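PDB 1U6M: acetyltransferase, GNAT family from Enterococcus faecalis, which probably transfers an acyl group, most likely acetyl carried by coenzyme A, to an acceptor that has not been defined. Local coordinates for residues 60-71 with 129-140; 107-115 with 141-152. One frame throughout, in Å; residues are numbered along the deposited sequence.

Contact 1. Residues 60-71 with 129-140; sequences LVYEHAGEVAGI and IGSKLLDALPEV. With SO4 (sulfate ion), chain E.
Where the glycine-rich loop that probably receives the coenzyme A pyrophosphate, as in other GNAT enzymes, runs into helix 129-135, Ile129 lies over one face of the Tyr62 ring, in the hairpin formed by strands 60-64 and 67-71. Ile129 CG1 stands 4.2 Å from the ring centroid, a CH-pi contact 28° off the normal. The two branches of this side chain divide the work: CG2 sits against Tyr62 CB at 3.7 Å, while CD1 reaches past the ring to the methyl of Ala69 on the partner strand. Tyr62 CG lies trans to the backbone N (chi1 -168°), which carries the ring across the first turn of the helix, under Ile129 and beside Lys132. Beside the ring, the bent chain of Lys132 passes CE2 with its CD, and its NZ makes a weak hydrogen bond to Tyr62 OH at 3.3 Å; the phenol has a firmer partner in Ser2 N.

At the N-terminal end of this helix Gly130 N donates a weak bond, also 3.3 Å, to sulfate O3, and Arg125 holds the same ion. The sulfate, probably from the crystallisation liquor, lies at the helix start, consistent with a pyrophosphate site there.

One turn on, Leu133 rests on backbone more than on side chains: its CD1 is 3.7 Å from Gly70 C, where glycine leaves the strand surface bare, and its CD2 lies 4.0 Å from Leu60 O. Farther along, Leu60 CD2 enters a group of methyls, meeting Ala136 CB at 3.7 Å and, more loosely, Leu137 CD2 and Val140 CG2.

Contact 2. Residues 107-115 with 141-152; sequences ETLPNEWYL and AKASGKQALGLN
Glu107 meets Asn152 through its carbonyl: Asn152 ND2 donates to Glu107 O at 3.0 Å in a nearly straight bond, with the acceptor close to the amide plane. The loop then folds into a type II turn from Leu109 to Glu112, steadied by Leu109 N, which bonds to Glu112 OE1 at 2.8 Å from above the carboxylate plane. At Asn111 the carbonyl oxygen is reached by a water that links it to Gln147 N, while Lys146 CD packs against it and the ammonium end runs on to Glu78. Glu112 OE2 lies over the backbone of Gly150, 3.6 Å from its CA.

Trp113 begins the regular parallel pairing of strands 112-120 and 148-154, its N bonding to Ala148 O and its O receiving Gly150 N, both at 2.8 Å. With CG trans to the backbone N (chi1 -169°), its indole leans toward the end of helix 137-142: Ala141 N lies over one face, Ser144 OG sits at the edge beside CD1, and Leu149 CD2 touches CE3 at 3.7 Å. On the other face of the sheet, Tyr114 OH is 2.7 Å from Asn152 ND2, a weak bond bent to 125°. Leu115 N closes on Gly150 O at 2.9 Å. Beyond it, a water accepts from Asn152 N and donates to Leu115 O, replacing a direct bond between the strands at this step, consistent with the splay of these strands in GNAT enzymes that admits acetyl-coenzyme A. The Asn152 amide, gripped by a carbonyl and approached by a phenol, is probably limited in its rotation beside the water-bridged step.

Overall arrangement
From the N terminus, hairpin 60-71 is the first of the four segments, and helix 129-135 packs on it after 57 intervening residues, closing contact 1. Inside that loop the chain passes through 107-115, whose partner 141-152 lies beyond the helix, so the two contacts cross. Contact 2 closes the beta-alpha-beta crossover from strand 112-120 through helices 129-135 and 137-142 to strand 148-154. Both contacts thus involve the same helical connection, laid across neighbouring strands of one sheet. Their centres are 18 Å apart, yet they touch: Val140 CG1 lies 3.5 Å from Trp113 CZ2, and Leu137 CD1 packs on Leu115 CD1, joining the hairpin side to the parallel pair.

Contact 1. Residues 60-71 with 129-140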
loop_
_atom_site.group_PDB
_atom_site.type_symbol
_atom_site.label_atom_id
_atom_site.label_comp_id
_atom_site.label_asym_id
_atom_site.label_seq_id
_atom_site.Cartn_x
_atom_site.Cartn_y
_atom_site.Cartn_z
ATOM N N LEU A 60 7.280 -1.891 4.701
ATOM C CA LEU A 60 8.729 -1.777 4.572
ATOM C C LEU A 60 9.097 -0.342 4.264
ATOM O O LEU A 60 8.477 0.283 3.396
ATOM C CB LEU A 60 9.238 -2.709 3.460
ATOM C CG LEU A 60 10.636 -3.307 3.470
ATOM C CD1 LEU A 60 10.956 -4.114 4.739
ATOM C CD2 LEU A 60 10.676 -4.157 2.283
ATOM N N VAL A 61 10.111 0.178 4.957
ATOM C CA VAL A 61 10.497 1.594 4.810
ATOM C C VAL A 61 11.805 1.678 4.039
ATOM O O VAL A 61 12.722 0.870 4.259
ATOM C CB VAL A 61 10.613 2.273 6.270
ATOM C CG1 VAL A 61 11.424 3.525 6.264
ATOM C CG2 VAL A 61 9.236 2.590 6.824
ATOM N N TYR A 62 11.916 2.635 3.120
ATOM C CA TYR A 62 13.233 3.032 2.606
ATOM C C TYR A 62 13.716 4.338 3.232
ATOM O O TYR A 62 13.144 5.381 2.987
ATOM C CB TYR A 62 13.212 3.187 1.102
ATOM C CG TYR A 62 14.597 3.318 0.513
ATOM C CD1 TYR A 62 15.253 4.559 0.459
ATOM C CD2 TYR A 62 15.265 2.201 0.043
ATOM C CE1 TYR A 62 16.514 4.691 -0.085
ATOM C CE2 TYR A 62 16.533 2.308 -0.472
ATOM C CZ TYR A 62 17.129 3.551 -0.551
ATOM O OH TYR A 62 18.374 3.607 -1.100
ATOM N N GLU A 63 14.785 4.287 3.997
ATOM C CA GLU A 63 15.286 5.471 4.712
ATOM C C GLU A 63 16.437 6.154 3.954
ATOM O O GLU A 63 17.442 5.528 3.634
ATOM C CB GLU A 63 15.732 5.058 6.111
ATOM C CG GLU A 63 15.503 6.037 7.180
ATOM C CD GLU A 63 15.967 5.514 8.505
ATOM O OE1 GLU A 63 15.171 4.832 9.195
ATOM O OE2 GLU A 63 17.129 5.797 8.856
ATOM N N HIS A 64 16.236 7.401 3.558
ATOM C CA HIS A 64 17.263 8.133 2.850
ATOM C C HIS A 64 17.651 9.351 3.694
ATOM O O HIS A 64 16.791 10.110 4.112
ATOM C CB HIS A 64 16.836 8.574 1.445
ATOM C CG HIS A 64 17.855 9.472 0.787
ATOM N ND1 HIS A 64 17.741 10.854 0.759
ATOM C CD2 HIS A 64 19.061 9.190 0.229
ATOM C CE1 HIS A 64 18.806 11.376 0.171
ATOM N NE2 HIS A 64 19.620 10.387 -0.161
ATOM N N ALA A 65 18.949 9.515 3.944
ATOM C CA ALA A 65 19.470 10.600 4.799
ATOM C C ALA A 65 18.745 10.556 6.147
ATOM O O ALA A 65 18.252 11.598 6.612
ATOM C CB ALA A 65 19.287 12.016 4.104
ATOM N N GLY A 66 18.638 9.349 6.729
ATOM C CA GLY A 66 17.849 9.112 7.980
ATOM C C GLY A 66 16.402 9.642 8.039
ATOM O O GLY A 66 15.930 10.101 9.066
ATOM N N GLU A 67 15.690 9.557 6.926
ATOM C CA GLU A 67 14.344 10.037 6.810
ATOM C C GLU A 67 13.557 9.020 5.956
ATOM O O GLU A 67 14.105 8.497 4.997
ATOM C CB GLU A 67 14.440 11.370 6.092
ATOM C CG GLU A 67 13.137 12.005 5.720
ATOM C CD GLU A 67 13.171 13.461 6.065
ATOM O OE1 GLU A 67 12.528 13.843 7.073
ATOM O OE2 GLU A 67 13.892 14.199 5.345
ATOM N N VAL A 68 12.290 8.765 6.298
ATOM C CA VAL A 68 11.359 7.941 5.497
ATOM C C VAL A 68 11.142 8.497 4.085
ATOM O O VAL A 68 10.496 9.540 3.922
ATOM C CB VAL A 68 10.009 7.694 6.227
ATOM C CG1 VAL A 68 9.067 6.801 5.379
ATOM C CG2 VAL A 68 10.251 7.025 7.606
ATOM N N ALA A 69 11.686 7.821 3.064
ATOM C CA ALA A 69 11.661 8.338 1.705
ATOM C C ALA A 69 10.603 7.663 0.824
ATOM O O ALA A 69 10.194 8.213 -0.217
ATOM C CB ALA A 69 13.030 8.251 1.083
ATOM N N GLY A 70 10.185 6.460 1.228
ATOM C CA GLY A 70 9.270 5.600 0.447
ATOM C C GLY A 70 8.855 4.417 1.343
ATOM O O GLY A 70 9.563 4.051 2.303
ATOM N N ILE A 71 7.692 3.839 1.036
ATOM C CA ILE A 71 7.179 2.685 1.745
ATOM C C ILE A 71 6.652 1.671 0.718
ATOM O O ILE A 71 6.193 2.042 -0.349
ATOM C CB ILE A 71 6.050 3.099 2.747
ATOM C CG1 ILE A 71 4.790 3.660 2.032
ATOM C CG2 ILE A 71 6.624 4.013 3.858
ATOM C CD1 ILE A 71 3.679 4.119 3.015
ATOM N N ILE A 129 14.116 4.612 -5.697
ATOM C CA ILE A 129 13.607 4.075 -4.404
ATOM C C ILE A 129 12.489 3.034 -4.555
ATOM O O ILE A 129 12.541 1.973 -3.921
ATOM C CB ILE A 129 13.224 5.193 -3.434
ATOM C CG1 ILE A 129 14.512 5.955 -3.054
ATOM C CG2 ILE A 129 12.431 4.625 -2.167
ATOM C CD1 ILE A 129 14.321 7.232 -2.241
ATOM N N GLY A 130 11.540 3.286 -5.454
ATOM C CA GLY A 130 10.448 2.362 -5.692
ATOM C C GLY A 130 10.933 1.013 -6.178
ATOM O O GLY A 130 10.426 -0.042 -5.778
ATOM N N SER A 131 11.949 1.065 -7.030
ATOM C CA SER A 131 12.409 -0.091 -7.696
ATOM C C SER A 131 13.254 -0.866 -6.730
ATOM O O SER A 131 13.200 -2.075 -6.759
ATOM C CB SER A 131 13.122 0.264 -9.010
ATOM O OG SER A 131 14.181 -0.673 -9.264
ATOM N N LYS A 132 13.971 -0.199 -5.831
ATOM C CA LYS A 132 14.654 -0.918 -4.724
ATOM C C LYS A 132 13.754 -1.522 -3.651
ATOM O O LYS A 132 14.084 -2.538 -3.087
ATOM C CB LYS A 132 15.590 -0.000 -3.956
ATOM C CG LYS A 132 16.704 0.515 -4.728
ATOM C CD LYS A 132 17.517 1.362 -3.771
ATOM C CE LYS A 132 18.484 0.480 -3.001
ATOM N NZ LYS A 132 19.795 1.226 -2.911
ATOM N N LEU A 133 12.660 -0.846 -3.322
ATOM C CA LEU A 133 11.674 -1.381 -2.415
ATOM C C LEU A 133 11.077 -2.678 -2.991
ATOM O O LEU A 133 10.915 -3.663 -2.289
ATOM C CB LEU A 133 10.593 -0.309 -2.094
ATOM C CG LEU A 133 10.960 0.692 -0.990
ATOM C CD1 LEU A 133 9.962 1.793 -0.981
ATOM C CD2 LEU A 133 10.997 -0.021 0.354
ATOM N N LEU A 134 10.798 -2.657 -4.274
ATOM C CA LEU A 134 10.247 -3.774 -4.993
ATOM C C LEU A 134 11.237 -4.978 -5.002
ATOM O O LEU A 134 10.811 -6.136 -4.800
ATOM C CB LEU A 134 9.900 -3.264 -6.380
ATOM C CG LEU A 134 9.350 -4.128 -7.474
ATOM C CD1 LEU A 134 8.065 -4.862 -7.055
ATOM C CD2 LEU A 134 9.113 -3.207 -8.672
ATOM N N ASP A 135 12.543 -4.711 -5.168
ATOM C CA ASP A 135 13.557 -5.773 -5.056
ATOM C C ASP A 135 13.561 -6.514 -3.699
ATOM O O ASP A 135 14.051 -7.638 -3.616
ATOM C CB ASP A 135 14.995 -5.220 -5.290
ATOM C CG ASP A 135 15.263 -4.856 -6.744
ATOM O OD1 ASP A 135 14.482 -5.230 -7.653
ATOM O OD2 ASP A 135 16.281 -4.167 -6.991
ATOM N N ALA A 136 13.110 -5.846 -2.643
ATOM C CA ALA A 136 13.184 -6.332 -1.258
ATOM C C ALA A 136 11.981 -7.150 -0.909
ATOM O O ALA A 136 11.926 -7.744 0.146
ATOM C CB ALA A 136 13.237 -5.130 -0.271
ATOM N N LEU A 137 10.996 -7.156 -1.786
ATOM C CA LEU A 137 9.706 -7.742 -1.457
ATOM C C LEU A 137 9.600 -9.279 -1.499
ATOM O O LEU A 137 8.772 -9.808 -0.779
ATOM C CB LEU A 137 8.602 -7.100 -2.312
ATOM C CG LEU A 137 8.151 -5.684 -1.844
ATOM C CD1 LEU A 137 7.055 -5.163 -2.711
ATOM C CD2 LEU A 137 7.778 -5.624 -0.300
ATOM N N PRO A 138 10.369 -10.003 -2.363
ATOM C CA PRO A 138 10.319 -11.482 -2.332
ATOM C C PRO A 138 10.585 -12.094 -0.970
ATOM O O PRO A 138 9.911 -13.013 -0.577
ATOM C CB PRO A 138 11.437 -11.892 -3.319
ATOM C CG PRO A 138 11.377 -10.777 -4.328
ATOM C CD PRO A 138 11.283 -9.553 -3.425
ATOM N N GLU A 139 11.561 -11.597 -0.263
ATOM C CA GLU A 139 11.831 -12.067 1.099
ATOM C C GLU A 139 10.654 -11.842 2.086
ATOM O O GLU A 139 10.383 -12.684 2.983
ATOM C CB GLU A 139 13.116 -11.407 1.578
ATOM C CG GLU A 139 14.316 -11.496 0.486
ATOM C CD GLU A 139 14.441 -10.283 -0.563
ATOM O OE1 GLU A 139 13.699 -10.214 -1.596
ATOM O OE2 GLU A 139 15.353 -9.428 -0.398
ATOM N N VAL A 140 9.952 -10.718 1.904
ATOM C CA VAL A 140 8.718 -10.456 2.621
ATOM C C VAL A 140 7.606 -11.488 2.269
ATOM O O VAL A 140 7.057 -12.075 3.156
ATOM C CB VAL A 140 8.210 -9.001 2.424
ATOM C CG1 VAL A 140 6.922 -8.810 3.221
ATOM C CG2 VAL A 140 9.271 -8.041 2.906
HETATM O O2 SO4 E . 9.631 6.329 -8.053
HETATM O O3 SO4 E . 11.318 5.700 -7.714
HETATM O O4 SO4 E . 10.809 7.238 -8.148
#

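Contact 2. Residues 107-115 with 141-152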
loop_
_atom_site.group_PDB
_atom_site.type_symbol
_atom_site.label_atom_id
_atom_site.label_comp_id
_atom_site.label_asym_id
_atom_site.label_seq_id
_atom_site.Cartn_x
_atom_site.Cartn_y
_atom_site.Cartn_z
ATOM N N GLU A 107 -9.247 -6.894 -5.125
ATOM C CA GLU A 107 -8.105 -6.757 -6.001
ATOM C C GLU A 107 -7.049 -7.879 -5.934
ATOM O O GLU A 107 -6.177 -7.959 -6.783
ATOM C CB GLU A 107 -7.504 -5.352 -5.863
ATOM C CG GLU A 107 -7.112 -4.911 -4.478
ATOM C CD GLU A 107 -6.831 -3.406 -4.405
ATOM O OE1 GLU A 107 -5.961 -2.933 -3.643
ATOM O OE2 GLU A 107 -7.509 -2.675 -5.119
ATOM N N THR A 108 -7.162 -8.751 -4.937
ATOM C CA THR A 108 -6.205 -9.837 -4.737
ATOM C C THR A 108 -6.647 -11.164 -5.353
ATOM O O THR A 108 -7.822 -11.336 -5.637
ATOM C CB THR A 108 -5.837 -10.050 -3.242
ATOM O OG1 THR A 108 -6.904 -10.748 -2.566
ATOM C CG2 THR A 108 -5.547 -8.731 -2.559
ATOM N N LEU A 109 -5.687 -12.065 -5.571
ATOM C CA LEU A 109 -5.943 -13.483 -5.854
ATOM C C LEU A 109 -5.542 -14.376 -4.656
ATOM O O LEU A 109 -4.630 -14.020 -3.897
ATOM C CB LEU A 109 -5.177 -13.954 -7.086
ATOM C CG LEU A 109 -5.555 -13.432 -8.470
ATOM C CD1 LEU A 109 -4.894 -14.307 -9.509
ATOM C CD2 LEU A 109 -7.093 -13.361 -8.700
ATOM N N PRO A 110 -6.227 -15.546 -4.473
ATOM C CA PRO A 110 -5.874 -16.445 -3.342
ATOM C C PRO A 110 -4.386 -16.826 -3.324
ATOM O O PRO A 110 -3.787 -16.945 -4.373
ATOM C CB PRO A 110 -6.742 -17.703 -3.610
ATOM C CG PRO A 110 -7.869 -17.240 -4.452
ATOM C CD PRO A 110 -7.358 -16.081 -5.285
ATOM N N ASN A 111 -3.787 -17.038 -2.165
ATOM C CA ASN A 111 -2.406 -17.565 -2.133
ATOM C C ASN A 111 -1.184 -16.672 -2.577
ATOM O O ASN A 111 -0.034 -17.128 -2.548
ATOM C CB ASN A 111 -2.369 -18.932 -2.861
ATOM C CG ASN A 111 -3.426 -19.925 -2.299
ATOM O OD1 ASN A 111 -4.250 -20.461 -3.061
ATOM N ND2 ASN A 111 -3.425 -20.126 -0.960
ATOM N N GLU A 112 -1.429 -15.422 -2.958
ATOM C CA GLU A 112 -0.342 -14.452 -3.116
ATOM C C GLU A 112 -0.122 -13.614 -1.835
ATOM O O GLU A 112 -1.030 -13.474 -0.999
ATOM C CB GLU A 112 -0.600 -13.576 -4.344
ATOM C CG GLU A 112 -1.590 -12.471 -4.093
ATOM C CD GLU A 112 -2.202 -11.930 -5.329
ATOM O OE1 GLU A 112 -3.110 -11.086 -5.214
ATOM O OE2 GLU A 112 -1.814 -12.356 -6.422
ATOM N N TRP A 113 1.095 -13.105 -1.645
ATOM C CA TRP A 113 1.319 -11.909 -0.840
ATOM C C TRP A 113 1.055 -10.721 -1.783
ATOM O O TRP A 113 1.685 -10.597 -2.846
ATOM C CB TRP A 113 2.715 -11.882 -0.319
ATOM C CG TRP A 113 2.984 -10.808 0.745
ATOM C CD1 TRP A 113 2.926 -10.961 2.099
ATOM C CD2 TRP A 113 3.386 -9.435 0.518
ATOM N NE1 TRP A 113 3.262 -9.775 2.732
ATOM C CE2 TRP A 113 3.539 -8.828 1.785
ATOM C CE3 TRP A 113 3.610 -8.665 -0.633
ATOM C CZ2 TRP A 113 3.937 -7.486 1.930
ATOM C CZ3 TRP A 113 4.002 -7.316 -0.493
ATOM C CH2 TRP A 113 4.162 -6.747 0.767
ATOM N N TYR A 114 0.025 -9.938 -1.477
ATOM C CA TYR A 114 -0.390 -8.904 -2.392
ATOM C C TYR A 114 0.288 -7.532 -2.109
ATOM O O TYR A 114 0.247 -7.029 -0.965
ATOM C CB TYR A 114 -1.896 -8.732 -2.339
ATOM C CG TYR A 114 -2.383 -7.620 -3.253
ATOM C CD1 TYR A 114 -2.924 -6.430 -2.724
ATOM C CD2 TYR A 114 -2.294 -7.732 -4.635
ATOM C CE1 TYR A 114 -3.387 -5.410 -3.570
ATOM C CE2 TYR A 114 -2.754 -6.676 -5.487
ATOM C CZ TYR A 114 -3.282 -5.546 -4.934
ATOM O OH TYR A 114 -3.709 -4.518 -5.757
ATOM N N LEU A 115 0.906 -6.954 -3.149
ATOM C CA LEU A 115 1.511 -5.631 -3.058
ATOM C C LEU A 115 0.440 -4.589 -3.290
ATOM O O LEU A 115 -0.011 -4.396 -4.396
ATOM C CB LEU A 115 2.676 -5.449 -4.039
ATOM C CG LEU A 115 3.251 -4.015 -4.244
ATOM C CD1 LEU A 115 3.772 -3.479 -2.970
ATOM C CD2 LEU A 115 4.351 -3.953 -5.403
ATOM N N ALA A 141 7.279 -11.684 0.992
ATOM C CA ALA A 141 6.383 -12.742 0.609
ATOM C C ALA A 141 6.845 -14.068 1.271
ATOM O O ALA A 141 6.125 -14.657 2.020
ATOM C CB ALA A 141 6.305 -12.857 -0.898
ATOM N N LYS A 142 8.073 -14.495 1.019
ATOM C CA LYS A 142 8.593 -15.763 1.547
ATOM C C LYS A 142 8.375 -15.907 3.067
ATOM O O LYS A 142 7.763 -16.860 3.510
ATOM C CB LYS A 142 10.080 -15.935 1.143
ATOM C CG LYS A 142 10.884 -16.917 1.960
ATOM C CD LYS A 142 12.094 -17.358 1.163
ATOM C CE LYS A 142 12.993 -18.294 2.015
ATOM N NZ LYS A 142 14.399 -18.507 1.443
ATOM N N ALA A 143 8.839 -14.944 3.852
ATOM C CA ALA A 143 8.643 -14.959 5.302
ATOM C C ALA A 143 7.171 -14.975 5.698
ATOM O O ALA A 143 6.849 -15.070 6.871
ATOM C CB ALA A 143 9.309 -13.773 5.928
ATOM N N SER A 144 6.273 -14.892 4.732
ATOM C CA SER A 144 4.856 -14.827 5.012
ATOM C C SER A 144 4.265 -16.203 4.687
ATOM O O SER A 144 3.073 -16.448 4.827
ATOM C CB SER A 144 4.236 -13.754 4.109
ATOM O OG SER A 144 3.062 -13.232 4.660
ATOM N N GLY A 145 5.125 -17.102 4.225
ATOM C CA GLY A 145 4.679 -18.415 3.762
ATOM C C GLY A 145 3.972 -18.412 2.432
ATOM O O GLY A 145 3.295 -19.366 2.090
ATOM N N LYS A 146 4.141 -17.350 1.655
ATOM C CA LYS A 146 3.512 -17.274 0.353
ATOM C C LYS A 146 4.537 -17.619 -0.753
ATOM O O LYS A 146 5.719 -17.343 -0.629
ATOM C CB LYS A 146 2.826 -15.907 0.188
ATOM C CG LYS A 146 1.668 -15.643 1.193
ATOM C CD LYS A 146 0.477 -16.519 0.808
ATOM C CE LYS A 146 -0.789 -16.414 1.708
ATOM N NZ LYS A 146 -0.580 -16.943 3.102
ATOM N N GLN A 147 4.078 -18.255 -1.830
ATOM C CA GLN A 147 4.940 -18.651 -2.944
ATOM C C GLN A 147 4.743 -17.787 -4.172
ATOM O O GLN A 147 5.380 -18.025 -5.191
ATOM C CB GLN A 147 4.677 -20.103 -3.356
ATOM C CG GLN A 147 5.293 -21.131 -2.449
ATOM C CD GLN A 147 4.269 -22.158 -2.073
ATOM O OE1 GLN A 147 3.801 -22.931 -2.924
ATOM N NE2 GLN A 147 3.875 -22.153 -0.799
ATOM N N ALA A 148 3.839 -16.819 -4.075
ATOM C CA ALA A 148 3.612 -15.861 -5.129
ATOM C C ALA A 148 3.480 -14.452 -4.488
ATOM O O ALA A 148 2.991 -14.296 -3.362
ATOM C CB ALA A 148 2.426 -16.243 -5.942
ATOM N N LEU A 149 4.001 -13.454 -5.188
ATOM C CA LEU A 149 3.952 -12.065 -4.776
ATOM C C LEU A 149 3.093 -11.513 -5.894
ATOM O O LEU A 149 3.442 -11.761 -7.054
ATOM C CB LEU A 149 5.325 -11.510 -4.896
ATOM C CG LEU A 149 5.971 -10.398 -4.110
ATOM C CD1 LEU A 149 7.305 -10.066 -4.765
ATOM C CD2 LEU A 149 5.067 -9.179 -4.041
ATOM N N GLY A 150 1.984 -10.816 -5.615
ATOM C CA GLY A 150 1.134 -10.352 -6.730
ATOM C C GLY A 150 0.823 -8.873 -6.710
ATOM O O GLY A 150 1.053 -8.228 -5.702
ATOM N N LEU A 151 0.318 -8.325 -7.817
ATOM C CA LEU A 151 0.084 -6.874 -7.918
ATOM C C LEU A 151 -0.898 -6.577 -9.041
ATOM O O LEU A 151 -1.144 -7.449 -9.914
ATOM C CB LEU A 151 1.418 -6.068 -8.103
ATOM C CG LEU A 151 2.367 -6.267 -9.305
ATOM C CD1 LEU A 151 1.774 -5.670 -10.578
ATOM C CD2 LEU A 151 3.714 -5.686 -9.047
ATOM N N ASN A 152 -1.474 -5.375 -9.038
ATOM C CA ASN A 152 -2.295 -4.955 -10.162
ATOM C C ASN A 152 -1.611 -3.741 -10.773
ATOM O O ASN A 152 -1.143 -2.869 -10.020
ATOM C CB ASN A 152 -3.701 -4.523 -9.732
ATOM C CG ASN A 152 -4.522 -5.661 -9.178
ATOM O OD1 ASN A 152 -4.710 -6.657 -9.817
ATOM N ND2 ASN A 152 -4.980 -5.514 -7.962
HETATM O O HOH W 1 1.707 -19.079 -2.045
HETATM O O HOH W 2 -0.838 -3.526 -6.768
#